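Local coordinates for calcium uptake protein 2, mitochondrial (PDB 6LB7) that binds calcium ions and probably regulates calcium entry into mitochondria as a gatekeeping subunit of the calcium uniporter complex, at residues D58-I63 against N155-M160; S83-L88 against K123-I128; K96-F101 against E175-M180; M115-E120 against Q168-Y173. All coordinates share one frame; numbering follows the deposited sequence.

Contact 1 of 4, residues D58-I63 against N155-M160; sequences DTLSGI and NTTLQM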
# COMPACT_ATOMS: atom_id res chain seq x y z
N ASP B 58 -12.92 32.38 -24.58
CA ASP B 58 -14.26 32.04 -25.04
C ASP B 58 -14.65 30.66 -24.56
O ASP B 58 -15.75 30.45 -24.02
CB ASP B 58 -14.36 32.11 -26.57
CG ASP B 58 -14.15 33.51 -27.10
OD1 ASP B 58 -14.16 34.48 -26.30
OD2 ASP B 58 -14.00 33.62 -28.33
N THR B 59 -13.74 29.69 -24.70
CA THR B 59 -14.06 28.33 -24.31
C THR B 59 -14.09 28.17 -22.79
O THR B 59 -14.68 27.21 -22.28
CB THR B 59 -13.07 27.36 -24.94
OG1 THR B 59 -13.16 27.43 -26.34
CG2 THR B 59 -13.36 25.95 -24.52
N LEU B 60 -13.52 29.10 -22.04
CA LEU B 60 -13.53 28.92 -20.59
C LEU B 60 -14.67 29.67 -19.92
O LEU B 60 -15.21 29.19 -18.92
CB LEU B 60 -12.18 29.32 -19.97
CG LEU B 60 -11.08 28.30 -20.25
CD1 LEU B 60 -9.79 28.65 -19.52
CD2 LEU B 60 -11.54 26.88 -19.89
N SER B 61 -15.05 30.82 -20.45
CA SER B 61 -16.14 31.60 -19.87
C SER B 61 -17.47 30.90 -20.12
O SER B 61 -17.90 30.76 -21.27
CB SER B 61 -16.18 33.01 -20.45
OG SER B 61 -15.24 33.87 -19.83
N GLY B 62 -18.15 30.48 -19.07
CA GLY B 62 -19.33 29.67 -19.32
C GLY B 62 -19.43 28.48 -18.39
O GLY B 62 -20.49 27.85 -18.32
N ILE B 63 -18.36 28.21 -17.65
CA ILE B 63 -18.37 27.23 -16.58
C ILE B 63 -19.43 27.54 -15.53
O ILE B 63 -19.63 26.75 -14.60
CB ILE B 63 -16.96 27.14 -15.95
CG1 ILE B 63 -16.70 25.74 -15.38
CG2 ILE B 63 -16.77 28.20 -14.86
CD1 ILE B 63 -15.38 25.61 -14.64
N ASN B 155 -4.68 28.69 -18.93
CA ASN B 155 -5.83 28.62 -18.05
C ASN B 155 -6.75 27.49 -18.51
O ASN B 155 -6.86 27.23 -19.71
CB ASN B 155 -6.57 29.96 -18.06
CG ASN B 155 -7.40 30.18 -16.84
OD1 ASN B 155 -7.11 29.72 -15.79
ND2 ASN B 155 -8.43 30.92 -16.96
N THR B 156 -7.39 26.79 -17.56
CA THR B 156 -8.10 25.55 -17.87
C THR B 156 -9.41 25.47 -17.09
O THR B 156 -9.62 26.19 -16.11
CB THR B 156 -7.28 24.30 -17.54
OG1 THR B 156 -7.10 24.22 -16.12
CG2 THR B 156 -5.92 24.32 -18.25
N THR B 157 -10.27 24.54 -17.51
CA THR B 157 -11.54 24.30 -16.84
C THR B 157 -11.36 24.03 -15.35
O THR B 157 -12.05 24.63 -14.51
CB THR B 157 -12.27 23.13 -17.49
OG1 THR B 157 -12.48 23.41 -18.88
CG2 THR B 157 -13.62 22.89 -16.82
N LEU B 158 -10.46 23.11 -14.98
CA LEU B 158 -10.26 22.80 -13.56
C LEU B 158 -9.72 24.01 -12.79
O LEU B 158 -10.15 24.28 -11.67
CB LEU B 158 -9.32 21.60 -13.39
CG LEU B 158 -9.85 20.20 -13.72
CD1 LEU B 158 -8.90 19.15 -13.18
CD2 LEU B 158 -11.29 19.98 -13.19
N GLN B 159 -8.77 24.73 -13.36
CA GLN B 159 -8.24 25.88 -12.64
C GLN B 159 -9.33 26.94 -12.44
O GLN B 159 -9.39 27.58 -11.38
CB GLN B 159 -7.03 26.45 -13.37
CG GLN B 159 -5.85 25.51 -13.39
CD GLN B 159 -4.64 26.15 -14.00
OE1 GLN B 159 -3.75 26.61 -13.29
NE2 GLN B 159 -4.58 26.18 -15.33
N MET B 160 -10.21 27.11 -13.42
CA MET B 160 -11.38 27.99 -13.26
C MET B 160 -12.29 27.50 -12.15
O MET B 160 -12.68 28.28 -11.26
CB MET B 160 -12.17 28.05 -14.56
CG MET B 160 -11.44 28.63 -15.73
SD MET B 160 -11.43 30.42 -15.57
CE MET B 160 -13.04 30.69 -14.82

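Contact 2 of 4, residues S83-L88 against K123-I128; sequences SYTEYL and KLQKII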
# COMPACT_ATOMS: atom_id res chain seq x y z
N SER B 83 -5.63 19.99 -19.52
CA SER B 83 -4.25 19.80 -19.92
C SER B 83 -3.81 18.37 -19.63
O SER B 83 -4.48 17.62 -18.92
CB SER B 83 -3.33 20.78 -19.18
OG SER B 83 -3.24 20.39 -17.81
N TYR B 84 -2.64 18.01 -20.18
CA TYR B 84 -2.09 16.67 -19.95
C TYR B 84 -1.89 16.40 -18.46
O TYR B 84 -2.22 15.32 -17.95
CB TYR B 84 -0.76 16.50 -20.70
CG TYR B 84 -0.12 15.16 -20.45
CD1 TYR B 84 -0.79 14.00 -20.81
CD2 TYR B 84 1.13 15.04 -19.85
CE1 TYR B 84 -0.24 12.75 -20.59
CE2 TYR B 84 1.69 13.78 -19.63
CZ TYR B 84 1.00 12.64 -20.00
OH TYR B 84 1.51 11.38 -19.80
N THR B 85 -1.34 17.38 -17.74
CA THR B 85 -1.19 17.30 -16.29
C THR B 85 -2.51 17.00 -15.60
O THR B 85 -2.61 16.11 -14.74
CB THR B 85 -0.63 18.64 -15.76
OG1 THR B 85 0.71 18.83 -16.25
CG2 THR B 85 -0.65 18.68 -14.25
N GLU B 86 -3.55 17.73 -15.99
CA GLU B 86 -4.85 17.57 -15.35
C GLU B 86 -5.49 16.23 -15.72
O GLU B 86 -6.13 15.59 -14.88
CB GLU B 86 -5.73 18.75 -15.74
CG GLU B 86 -5.14 20.07 -15.28
CD GLU B 86 -5.91 21.28 -15.78
OE1 GLU B 86 -6.60 21.15 -16.82
OE2 GLU B 86 -5.83 22.35 -15.13
N TYR B 87 -5.29 15.77 -16.96
CA TYR B 87 -5.74 14.44 -17.38
C TYR B 87 -5.15 13.34 -16.48
O TYR B 87 -5.88 12.48 -15.98
CB TYR B 87 -5.37 14.25 -18.86
CG TYR B 87 -5.36 12.83 -19.39
CD1 TYR B 87 -4.16 12.16 -19.64
CD2 TYR B 87 -6.55 12.15 -19.66
CE1 TYR B 87 -4.15 10.85 -20.14
CE2 TYR B 87 -6.55 10.83 -20.15
CZ TYR B 87 -5.35 10.20 -20.39
OH TYR B 87 -5.35 8.92 -20.88
N LEU B 88 -3.84 13.38 -16.22
CA LEU B 88 -3.23 12.39 -15.34
C LEU B 88 -3.78 12.49 -13.92
O LEU B 88 -3.99 11.47 -13.26
CB LEU B 88 -1.71 12.55 -15.32
CG LEU B 88 -0.93 12.36 -16.62
CD1 LEU B 88 0.56 12.38 -16.29
CD2 LEU B 88 -1.33 11.04 -17.30
N LYS B 123 1.98 22.80 -8.82
CA LYS B 123 3.07 21.85 -8.61
C LYS B 123 2.94 20.64 -9.52
O LYS B 123 3.96 20.08 -9.95
CB LYS B 123 3.09 21.42 -7.14
CG LYS B 123 4.24 20.47 -6.79
CD LYS B 123 4.13 19.98 -5.35
CE LYS B 123 2.94 19.04 -5.17
NZ LYS B 123 2.50 18.90 -3.74
N LEU B 124 1.71 20.19 -9.82
CA LEU B 124 1.56 19.04 -10.70
C LEU B 124 2.14 19.33 -12.09
O LEU B 124 2.84 18.50 -12.67
CB LEU B 124 0.08 18.64 -10.80
CG LEU B 124 -0.62 18.31 -9.47
CD1 LEU B 124 -2.10 17.98 -9.66
CD2 LEU B 124 0.08 17.19 -8.71
N GLN B 125 1.86 20.53 -12.62
CA GLN B 125 2.41 20.93 -13.91
C GLN B 125 3.93 21.00 -13.86
O GLN B 125 4.62 20.55 -14.79
CB GLN B 125 1.81 22.27 -14.33
CG GLN B 125 2.38 22.85 -15.63
CD GLN B 125 2.04 22.01 -16.86
OE1 GLN B 125 0.92 22.06 -17.36
NE2 GLN B 125 3.03 21.26 -17.36
N LYS B 126 4.48 21.54 -12.77
CA LYS B 126 5.93 21.59 -12.64
C LYS B 126 6.54 20.20 -12.58
O LYS B 126 7.60 19.96 -13.17
CB LYS B 126 6.32 22.41 -11.41
CG LYS B 126 6.01 23.88 -11.55
CD LYS B 126 6.18 24.66 -10.25
CE LYS B 126 5.91 26.08 -10.40
NZ LYS B 126 6.82 26.94 -9.63
N ILE B 127 5.87 19.23 -11.95
CA ILE B 127 6.35 17.85 -12.02
C ILE B 127 6.40 17.38 -13.47
O ILE B 127 7.39 16.79 -13.92
CB ILE B 127 5.47 16.93 -11.14
CG1 ILE B 127 5.61 17.32 -9.67
CG2 ILE B 127 5.85 15.47 -11.35
CD1 ILE B 127 4.49 16.78 -8.81
N ILE B 128 5.35 17.66 -14.23
CA ILE B 128 5.29 17.20 -15.62
C ILE B 128 6.35 17.91 -16.46
O ILE B 128 6.99 17.29 -17.32
CB ILE B 128 3.88 17.41 -16.20
CG1 ILE B 128 2.84 16.58 -15.44
CG2 ILE B 128 3.87 17.06 -17.68
CD1 ILE B 128 3.00 15.11 -15.60
O HOH W 1 -1.99 22.53 -16.68
O HOH W 2 0.28 19.59 -19.04

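Contact 3 of 4, residues K96-F101 against E175-M180; sequences KPHSGF and EFRRFM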
# COMPACT_ATOMS: atom_id res chain seq x y z
N LYS B 96 -9.08 5.75 -6.95
CA LYS B 96 -8.91 5.79 -5.50
C LYS B 96 -10.17 5.33 -4.77
O LYS B 96 -11.28 5.72 -5.14
CB LYS B 96 -8.59 7.21 -5.03
CG LYS B 96 -7.37 7.84 -5.66
CD LYS B 96 -6.11 7.22 -5.13
CE LYS B 96 -4.88 8.05 -5.49
NZ LYS B 96 -3.66 7.31 -5.08
N PRO B 97 -10.02 4.55 -3.71
CA PRO B 97 -11.10 4.45 -2.72
C PRO B 97 -11.38 5.82 -2.12
O PRO B 97 -10.58 6.75 -2.22
CB PRO B 97 -10.53 3.48 -1.67
CG PRO B 97 -9.03 3.70 -1.75
CD PRO B 97 -8.75 3.97 -3.23
N HIS B 98 -12.53 5.93 -1.45
CA HIS B 98 -12.89 7.22 -0.88
C HIS B 98 -11.85 7.70 0.12
O HIS B 98 -11.56 8.90 0.20
CB HIS B 98 -14.27 7.15 -0.22
CG HIS B 98 -14.89 8.49 -0.00
ND1 HIS B 98 -14.54 9.31 1.05
CD2 HIS B 98 -15.80 9.18 -0.73
CE1 HIS B 98 -15.22 10.44 0.97
NE2 HIS B 98 -16.00 10.38 -0.10
N SER B 99 -11.26 6.78 0.89
CA SER B 99 -10.21 7.13 1.85
C SER B 99 -8.99 7.76 1.20
O SER B 99 -8.21 8.43 1.89
CB SER B 99 -9.78 5.89 2.62
OG SER B 99 -9.32 4.88 1.74
N GLY B 100 -8.78 7.57 -0.10
CA GLY B 100 -7.67 8.23 -0.74
C GLY B 100 -7.87 9.69 -1.08
O GLY B 100 -6.89 10.36 -1.42
N PHE B 101 -9.10 10.20 -0.99
CA PHE B 101 -9.34 11.59 -1.39
C PHE B 101 -8.64 12.56 -0.45
O PHE B 101 -8.04 13.54 -0.90
CB PHE B 101 -10.84 11.90 -1.43
CG PHE B 101 -11.59 11.16 -2.51
CD1 PHE B 101 -10.90 10.44 -3.49
CD2 PHE B 101 -12.97 11.17 -2.54
CE1 PHE B 101 -11.59 9.75 -4.48
CE2 PHE B 101 -13.67 10.48 -3.54
CZ PHE B 101 -12.98 9.76 -4.49
N GLU B 175 -15.17 20.93 -0.83
CA GLU B 175 -15.50 20.97 -2.25
C GLU B 175 -14.51 20.14 -3.08
O GLU B 175 -14.88 19.56 -4.09
CB GLU B 175 -15.50 22.40 -2.80
CG GLU B 175 -16.55 23.33 -2.37
CD GLU B 175 -16.77 23.38 -0.89
OE1 GLU B 175 -17.79 23.08 -0.47
OE2 GLU B 175 -15.93 23.71 -0.16
N PHE B 176 -13.28 19.88 -2.62
CA PHE B 176 -12.40 18.93 -3.31
C PHE B 176 -12.98 17.53 -3.26
O PHE B 176 -13.08 16.85 -4.28
CB PHE B 176 -11.01 18.98 -2.67
CG PHE B 176 -10.00 17.97 -3.23
CD1 PHE B 176 -9.08 18.36 -4.19
CD2 PHE B 176 -9.94 16.67 -2.74
CE1 PHE B 176 -8.12 17.46 -4.68
CE2 PHE B 176 -8.99 15.76 -3.22
CZ PHE B 176 -8.08 16.16 -4.20
N ARG B 177 -13.38 17.08 -2.05
CA ARG B 177 -13.95 15.75 -1.87
C ARG B 177 -15.20 15.55 -2.72
O ARG B 177 -15.38 14.49 -3.32
CB ARG B 177 -14.27 15.51 -0.40
CG ARG B 177 -15.04 14.21 -0.14
CD ARG B 177 -15.45 14.01 1.33
NE ARG B 177 -16.06 15.21 1.90
CZ ARG B 177 -17.34 15.56 1.70
NH1 ARG B 177 -18.15 14.81 0.97
NH2 ARG B 177 -17.80 16.67 2.25
N ARG B 178 -16.08 16.54 -2.75
CA ARG B 178 -17.34 16.41 -3.48
C ARG B 178 -17.09 16.31 -4.99
O ARG B 178 -17.79 15.57 -5.69
CB ARG B 178 -18.24 17.60 -3.14
CG ARG B 178 -19.56 17.58 -3.75
CD ARG B 178 -20.47 18.65 -3.19
NE ARG B 178 -20.94 18.34 -1.96
CZ ARG B 178 -21.82 17.52 -1.76
NH1 ARG B 178 -22.33 16.95 -2.70
NH2 ARG B 178 -22.19 17.28 -0.61
N PHE B 179 -16.13 17.08 -5.49
CA PHE B 179 -15.77 17.01 -6.90
C PHE B 179 -15.25 15.61 -7.27
O PHE B 179 -15.64 15.06 -8.31
CB PHE B 179 -14.73 18.07 -7.23
CG PHE B 179 -14.42 18.17 -8.71
CD1 PHE B 179 -13.40 17.42 -9.27
CD2 PHE B 179 -15.18 18.98 -9.52
CE1 PHE B 179 -13.13 17.49 -10.62
CE2 PHE B 179 -14.91 19.07 -10.87
CZ PHE B 179 -13.88 18.31 -11.42
N MET B 180 -14.39 15.02 -6.43
CA MET B 180 -13.85 13.69 -6.72
C MET B 180 -14.92 12.61 -6.60
O MET B 180 -14.96 11.69 -7.42
CB MET B 180 -12.69 13.39 -5.77
CG MET B 180 -11.57 14.42 -5.83
SD MET B 180 -11.08 14.85 -7.52
CE MET B 180 -10.54 16.54 -7.30

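Contact 4 of 4, residues M115-E120 against Q168-Y173; sequences MIEKRE and QRKLHY. With CA (calcium ion), chain F.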
# COMPACT_ATOMS: atom_id res chain seq x y z
N MET B 115 -6.28 24.39 2.65
CA MET B 115 -6.86 24.91 1.43
C MET B 115 -5.84 24.73 0.33
O MET B 115 -4.64 24.94 0.54
CB MET B 115 -7.23 26.39 1.56
CG MET B 115 -8.09 26.71 2.74
SD MET B 115 -7.95 28.39 3.34
CE MET B 115 -7.79 29.25 1.90
N ILE B 116 -6.29 24.35 -0.84
CA ILE B 116 -5.39 24.25 -1.97
C ILE B 116 -5.48 25.54 -2.76
O ILE B 116 -6.58 25.99 -3.11
CB ILE B 116 -5.71 23.03 -2.84
CG1 ILE B 116 -5.39 21.75 -2.08
CG2 ILE B 116 -4.91 23.14 -4.14
CD1 ILE B 116 -5.88 20.52 -2.80
N GLU B 117 -4.34 26.14 -3.03
CA GLU B 117 -4.32 27.36 -3.80
C GLU B 117 -3.76 27.06 -5.18
O GLU B 117 -3.06 26.06 -5.39
CB GLU B 117 -3.51 28.42 -3.06
CG GLU B 117 -3.96 28.47 -1.61
CD GLU B 117 -3.63 29.77 -0.90
OE1 GLU B 117 -3.24 30.75 -1.56
OE2 GLU B 117 -3.76 29.79 0.34
N LYS B 118 -4.10 27.94 -6.14
CA LYS B 118 -3.66 27.73 -7.51
C LYS B 118 -2.17 27.41 -7.57
O LYS B 118 -1.75 26.52 -8.31
CB LYS B 118 -3.99 28.96 -8.37
CG LYS B 118 -3.73 28.75 -9.86
CD LYS B 118 -4.30 29.89 -10.69
CE LYS B 118 -4.00 29.69 -12.18
NZ LYS B 118 -4.66 30.71 -13.04
N ARG B 119 -1.37 28.09 -6.74
CA ARG B 119 0.08 27.88 -6.74
C ARG B 119 0.44 26.46 -6.32
O ARG B 119 1.39 25.87 -6.84
CB ARG B 119 0.74 28.89 -5.80
CG ARG B 119 2.07 28.42 -5.20
CD ARG B 119 2.61 29.39 -4.12
NE ARG B 119 1.62 29.65 -3.07
CZ ARG B 119 0.84 30.72 -3.03
NH1 ARG B 119 0.94 31.64 -3.97
NH2 ARG B 119 -0.04 30.88 -2.05
N GLU B 120 -0.32 25.89 -5.38
CA GLU B 120 -0.08 24.51 -4.97
C GLU B 120 -0.53 23.52 -6.04
O GLU B 120 0.12 22.49 -6.25
CB GLU B 120 -0.80 24.24 -3.66
CG GLU B 120 -0.19 25.01 -2.49
CD GLU B 120 -1.01 24.88 -1.23
OE1 GLU B 120 -2.26 24.97 -1.33
OE2 GLU B 120 -0.42 24.70 -0.15
N GLN B 168 -8.12 33.76 -7.67
CA GLN B 168 -8.74 34.42 -6.52
C GLN B 168 -9.12 33.40 -5.45
O GLN B 168 -8.79 33.57 -4.27
CB GLN B 168 -9.97 35.21 -6.97
CG GLN B 168 -10.90 34.47 -7.95
CD GLN B 168 -10.63 34.82 -9.40
OE1 GLN B 168 -9.49 35.09 -9.77
NE2 GLN B 168 -11.67 34.79 -10.23
N ARG B 169 -9.78 32.32 -5.85
CA ARG B 169 -10.47 31.43 -4.92
C ARG B 169 -9.52 30.34 -4.42
O ARG B 169 -8.53 30.00 -5.06
CB ARG B 169 -11.69 30.81 -5.62
CG ARG B 169 -12.69 30.10 -4.71
CD ARG B 169 -13.77 29.41 -5.55
NE ARG B 169 -14.44 28.30 -4.86
CZ ARG B 169 -13.93 27.07 -4.76
NH1 ARG B 169 -12.74 26.80 -5.28
NH2 ARG B 169 -14.61 26.12 -4.12
N LYS B 170 -9.82 29.82 -3.23
CA LYS B 170 -9.06 28.74 -2.64
C LYS B 170 -9.99 27.55 -2.44
O LYS B 170 -11.17 27.72 -2.12
CB LYS B 170 -8.42 29.19 -1.33
CG LYS B 170 -7.89 30.64 -1.41
CD LYS B 170 -6.74 30.92 -0.46
CE LYS B 170 -6.70 32.39 -0.02
NZ LYS B 170 -7.14 32.59 1.40
N LEU B 171 -9.46 26.33 -2.62
CA LEU B 171 -10.26 25.11 -2.64
C LEU B 171 -10.15 24.40 -1.29
O LEU B 171 -9.08 23.92 -0.91
CB LEU B 171 -9.81 24.20 -3.79
CG LEU B 171 -10.50 22.85 -3.98
CD1 LEU B 171 -11.98 23.05 -4.26
CD2 LEU B 171 -9.86 22.06 -5.13
N HIS B 172 -11.26 24.33 -0.57
CA HIS B 172 -11.30 23.65 0.72
C HIS B 172 -11.56 22.17 0.50
O HIS B 172 -11.94 21.73 -0.59
CB HIS B 172 -12.37 24.28 1.61
CG HIS B 172 -12.11 25.72 1.92
ND1 HIS B 172 -11.64 26.15 3.15
CD2 HIS B 172 -12.21 26.83 1.15
CE1 HIS B 172 -11.49 27.46 3.12
NE2 HIS B 172 -11.82 27.90 1.92
N TYR B 173 -11.36 21.38 1.56
CA TYR B 173 -11.45 19.93 1.37
C TYR B 173 -12.85 19.50 0.96
O TYR B 173 -13.00 18.58 0.14
CB TYR B 173 -11.03 19.18 2.63
CG TYR B 173 -11.16 17.70 2.40
CD1 TYR B 173 -10.49 17.07 1.34
CD2 TYR B 173 -11.99 16.92 3.21
CE1 TYR B 173 -10.62 15.71 1.10
CE2 TYR B 173 -12.13 15.57 2.99
CZ TYR B 173 -11.44 14.97 1.92
OH TYR B 173 -11.58 13.62 1.70
CA CA F . -2.44 25.36 0.99
O HOH W 3 -6.02 30.20 -5.44
O HOH W 4 -2.05 27.87 0.38

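Contact 1 of 4, residues D58-I63 against N155-M160
Apolar contact carries this junction, and no hydrogen bond crosses between 58-63 and 155-160. L60 projects from the last turn of helix 53-60 with CG anti to its carbonyl carbon (chi1 -74°), and its two methyls divide the work. CD1 lies against the N155 backbone, 3.3 Å from N155 O, and also meets N155 ND2. CD2 goes to the first turn of helix 157-163, 3.6 Å from T157 N. I63, in the loop that follows the helix, has CG1 anti to the backbone N and an extended chain, so CD1 alone reaches across; it sits 3.5 Å from T157 O and 4.0 Å from M160 CB. M160 has CG anti to its carbonyl carbon (chi1 -63°), which brings that CG to 4.1 Å from L60 CD1.

The threonine hydroxyls find their partners within 155-160 or beyond both segments. T156 caps helix 157-163: its OG1 accepts from Q159 N over 3.3 Å in a nearly straight bond (164°) and also from Q159 NE2, which holds OG1 near its amide plane. That hydroxyl has a further partner in E86, while T157 OG1 bonds to L81 N.

With no bond across, the fit rests on the L60 and I63 methyls packed against T157, M160 and the backbone of 155-157. Since the buried hydroxyls have partners, their burial probably costs little, and apolar packing joins helix end to helix start.

Contact 2 of 4, residues S83-L88 against K123-I128
T85 and I128 form the tight part of this crossing, sliding past each other in opposite directions. T85 places CG2 anti to its backbone N, pressing it 3.5 Å from L124 CB, while T85 OG1 lies only 3.2 Å from I128 CG1. The isoleucine branches at CB: beyond CG1 its CD1 meets L88 CD1 at 3.7 Å, while CG2 touches CD2 at the edge of the Y84 ring, near the ring plane. An alanine in place of I128 would remove CG1, CG2 and CD1, and would probably lose the packing on L88, on Y84 and on the neighbouring chain.

The looser side, around Q125, is bridged by two waters. The Q125 chain, bent at chi2 (66°), swings OE1 toward the start of helix 84-94, where it accepts from both. Water 2 reaches T85 N, 3.0 Å away, and water 1 joins S83 OG at 2.7 Å. S83 and E86 form a capping box, in which E86 N donates to S83 OG and S83 N to E86 OE1.

The axes of 84-88 and 123-128 pass 9.4 Å apart at 107°, so the two helices cross steeply, with F14 and K11 of the N-terminal helix on Y84 and another protein chain packing on L88, L124 and I128.

Contact 3 of 4, residues K96-F101 against E175-M180
F101 is the side chain that spans this interface, and its ring can be traced outward atom by atom. CB lies by the hydroxyl of Y173. CG, anti to the carbonyl carbon (chi1 -66°), is 4.1 Å from M180 CB. On one branch CD2 passes 4.2 Å from R177 O and CE2 comes 3.8 Å from M180 CB; at the tip, CZ lies near M180 O. The whole ring is thus centred on one methylene: M180 CB stands 3.7 Å from the F101 ring centroid and 8° off the normal, a CH-pi contact. The CA of H98 lies over the opposite face.

The H98 ring turns a face to F101 CD2, while its edge atom CE1 meets R177 CD at 3.6 Å. E181, one turn further on, takes both a hydrogen bond from H98 NE2 and a salt bridge from R177 NH1. F176 CE2 approaches the backbone F101 O at 3.3 Å. An alanine in place of F101 would remove the ring and would probably cost the M180 CH-pi contact and the surface under H98.

Helix 99-108 leads into the calcium-binding loop, and helix 173-196 follows strand 171-172; their aromatic packing is consistent with the entering and exiting helices of a paired EF-hand lobe.

Contact 4 of 4, residues M115-E120 against Q168-Y173
Calcium is bound from the 115-120 side of the contact. M115 O binds it at 2.3 Å, E120 grips it with both carboxylate oxygens, OE1 and OE2, and water 4 adds a longer ligand at 2.6 Å; D109, D111 and N113 complete the site of this EF-hand loop. E120 is held by its neighbour: E117 N donates to the anti lone pair of E120 OE1 at 2.9 Å, so E120 OE1 is gripped by both an amide and the metal.

The loop backbone is in turn steadied by a two-bond antiparallel pair. I116 N donates to L171 O over 2.8 Å (169°), and L171 N returns to I116 O at 2.9 Å (175°), both in the carbonyl planes. On the M115 side of this little sheet, M115 CG sits over one face of the H172 ring, 3.8 Å from its centroid. K170 lies alongside E117, but its NZ stays 4.5 Å from E117 OE2, beyond a salt bridge; that carboxylate bonds N113 ND2 and bridges to R119.

I116 and L171 point to the other face, meeting F162 and F163 of helix 157-163, F105 and L108 of helix 99-108, and F176 of helix 173-196.

How the contacts relate
Contact 4 holds the calcium, and the other three have their centres 15-16 Å away. Contact 3 is its closest partner by centres: I116 CD1 touches F176 CD1 at 4.1 Å, and the F176 side chain is about 11 Å from the ion. Contact 2 shares helix 118-129 with it, the L124 side chain about 13 Å from the calcium. Contact 1 reaches contact 2 through a probable hydrogen bond, T156 OG1 to E86 OE2 at 2.5 Å, and contact 3 where L158 CD2 packs on F179 CZ at 3.6 Å. Contact 1 also meets contact 4, with Q159 OE1 3.3 Å from K118 CE. Contacts 2 and 3 stay about 8 Å apart at their nearest atoms.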